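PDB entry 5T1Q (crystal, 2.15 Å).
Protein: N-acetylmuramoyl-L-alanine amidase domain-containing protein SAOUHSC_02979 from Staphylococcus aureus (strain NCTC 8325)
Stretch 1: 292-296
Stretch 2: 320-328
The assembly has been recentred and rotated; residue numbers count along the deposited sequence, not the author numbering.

Stretch 1 (292-296) TPKRH
Stretch 2 (320-328) KVNSDGSIV

No hydrogen bond joins these two stretches; an irregular segment, 292-296, rests on a beta hairpin, 320-328, through van der Waals contact, burying just 221 Å² in total. The hairpin's hydrogen bonds described here are internal, and the closest side-chain atoms it offers its neighbour are methyls, Val321 CG2 and Ile327 CG2.

Build the hairpin first. Strands 320-321 and 327-328 pair through Lys320 N to Val328 O at 3.3 Å and Val328 N to Lys320 O at 2.9 Å; Asn322 N to Ser326 O, 2.9 Å, carries the pairing toward the loop. A type I turn runs from Asn322 to Gly325, with phi/psi of -64/-29 at Ser323 and -80/3 at Asp324, closed by Gly325 N to Asn322 O at 3.1 Å. Gly325 then adopts 93/-10, where a CB would jam against the carbonyl O of Asp324. Side chains brace the loop: Asp324 (chi1 p) accepts at OD1 from Ser326 N, 2.8 Å, and Ser326 OG, 2.6 Å, while Asn322 ND2 (chi1 m) donates to Ser326 OG at 2.9 Å.

Now lay on the other segment, extended from Thr292 through Arg295 (Pro293 -60/141, Lys294 -146/135, Arg295 -61/133) before His296 turns to 65/21. The nearest CA pair is Arg295 CA and Lys320 CA, 5.4 Å apart, and from Pro293 to Arg295 the segment runs roughly opposite to the step from Lys320 to Val321. Pro293, with C-gamma exo pucker, points toward the hairpin: its CB lies 3.7 Å from Ile327 CG2 (chi1 p, chi2 t) and 4.2 Å from Val321 CG2.

Val321 (chi1 t) also points across, and its CG2 comes closer to backbone than to side chain, 3.7 Å from Lys294 C and 3.5 Å from Arg295 N. Lys294, all t, points away; the CA-to-CB bond of Arg295 points sideways, chi1 to chi3 are t, and its CB is 4.5 Å from Val321 CG2.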

# COMPACT_ATOMS: atom_id res chain seq x y z
N THR A 292 5.93 31.22 1.78
CA THR A 292 7.14 31.16 0.97
C THR A 292 7.50 29.69 0.70
O THR A 292 7.69 28.91 1.64
CB THR A 292 8.32 31.84 1.68
OG1 THR A 292 7.98 33.20 1.93
CG2 THR A 292 9.60 31.82 0.81
N PRO A 293 7.56 29.29 -0.59
CA PRO A 293 7.89 27.89 -0.84
C PRO A 293 9.27 27.53 -0.28
O PRO A 293 10.21 28.32 -0.35
CB PRO A 293 7.86 27.80 -2.38
CG PRO A 293 6.92 28.89 -2.79
CD PRO A 293 7.26 30.01 -1.85
N LYS A 294 9.38 26.33 0.28
CA LYS A 294 10.62 25.92 0.90
C LYS A 294 10.88 24.44 0.74
O LYS A 294 9.99 23.59 0.94
CB LYS A 294 10.57 26.29 2.38
CG LYS A 294 11.85 26.06 3.15
CD LYS A 294 11.66 26.56 4.56
CE LYS A 294 12.82 26.18 5.44
NZ LYS A 294 12.58 26.80 6.78
N ARG A 295 12.12 24.14 0.39
CA ARG A 295 12.57 22.79 0.16
C ARG A 295 12.42 21.93 1.41
O ARG A 295 12.78 22.36 2.50
CB ARG A 295 14.03 22.82 -0.30
CG ARG A 295 14.61 21.48 -0.71
CD ARG A 295 16.02 21.65 -1.24
NE ARG A 295 16.57 20.37 -1.67
CZ ARG A 295 17.35 19.59 -0.92
NH1 ARG A 295 17.80 18.44 -1.42
NH2 ARG A 295 17.70 19.95 0.33
N HIS A 296 11.85 20.74 1.24
CA HIS A 296 11.61 19.77 2.31
C HIS A 296 10.62 20.18 3.39
O HIS A 296 10.60 19.61 4.50
CB HIS A 296 12.92 19.26 2.94
CG HIS A 296 13.81 18.54 1.97
ND1 HIS A 296 15.15 18.37 2.17
CD2 HIS A 296 13.55 18.02 0.75
CE1 HIS A 296 15.68 17.71 1.15
NE2 HIS A 296 14.72 17.48 0.28
N LYS A 320 11.54 19.99 -4.33
CA LYS A 320 12.38 21.03 -4.93
C LYS A 320 11.62 22.33 -5.11
O LYS A 320 10.42 22.33 -5.36
CB LYS A 320 12.85 20.56 -6.31
CG LYS A 320 13.81 21.50 -7.02
CD LYS A 320 14.19 20.95 -8.39
CE LYS A 320 15.12 21.89 -9.14
NZ LYS A 320 15.44 21.28 -10.44
N VAL A 321 12.33 23.43 -4.93
CA VAL A 321 11.80 24.74 -5.21
C VAL A 321 12.56 25.17 -6.48
O VAL A 321 13.79 25.29 -6.46
CB VAL A 321 12.02 25.74 -4.08
CG1 VAL A 321 11.58 27.13 -4.51
CG2 VAL A 321 11.27 25.31 -2.81
N ASN A 322 11.84 25.36 -7.57
CA ASN A 322 12.46 25.77 -8.85
C ASN A 322 12.85 27.25 -8.83
O ASN A 322 12.34 28.01 -8.03
CB ASN A 322 11.51 25.46 -10.01
CG ASN A 322 11.24 23.97 -10.17
OD1 ASN A 322 12.17 23.15 -10.16
ND2 ASN A 322 9.97 23.60 -10.33
N SER A 323 13.78 27.63 -9.69
CA SER A 323 14.23 29.03 -9.76
C SER A 323 13.12 30.00 -10.19
O SER A 323 13.13 31.16 -9.78
CB SER A 323 15.43 29.16 -10.69
OG SER A 323 15.14 28.60 -11.95
N ASP A 324 12.15 29.51 -10.98
CA ASP A 324 11.00 30.33 -11.41
C ASP A 324 9.90 30.46 -10.34
O ASP A 324 8.85 31.05 -10.61
CB ASP A 324 10.38 29.79 -12.72
CG ASP A 324 9.65 28.45 -12.53
OD1 ASP A 324 9.66 27.89 -11.42
OD2 ASP A 324 9.06 27.95 -13.52
N GLY A 325 10.11 29.88 -9.15
CA GLY A 325 9.11 29.94 -8.07
C GLY A 325 8.14 28.75 -8.01
O GLY A 325 7.40 28.62 -7.06
N SER A 326 8.13 27.89 -9.03
CA SER A 326 7.26 26.71 -9.01
C SER A 326 7.87 25.67 -8.07
O SER A 326 9.00 25.83 -7.64
CB SER A 326 7.05 26.15 -10.42
OG SER A 326 8.26 25.79 -11.03
N ILE A 327 7.11 24.64 -7.71
CA ILE A 327 7.63 23.61 -6.81
C ILE A 327 7.39 22.21 -7.38
O ILE A 327 6.47 22.01 -8.16
CB ILE A 327 6.98 23.69 -5.39
CG1 ILE A 327 5.46 23.53 -5.47
CG2 ILE A 327 7.30 25.02 -4.73
CD1 ILE A 327 4.73 23.51 -4.15
N VAL A 328 8.24 21.27 -6.97
CA VAL A 328 8.08 19.87 -7.30
C VAL A 328 7.69 19.21 -5.98
O VAL A 328 8.41 19.35 -4.98
CB VAL A 328 9.37 19.24 -7.81
CG1 VAL A 328 9.14 17.77 -8.15
CG2 VAL A 328 9.90 20.01 -9.01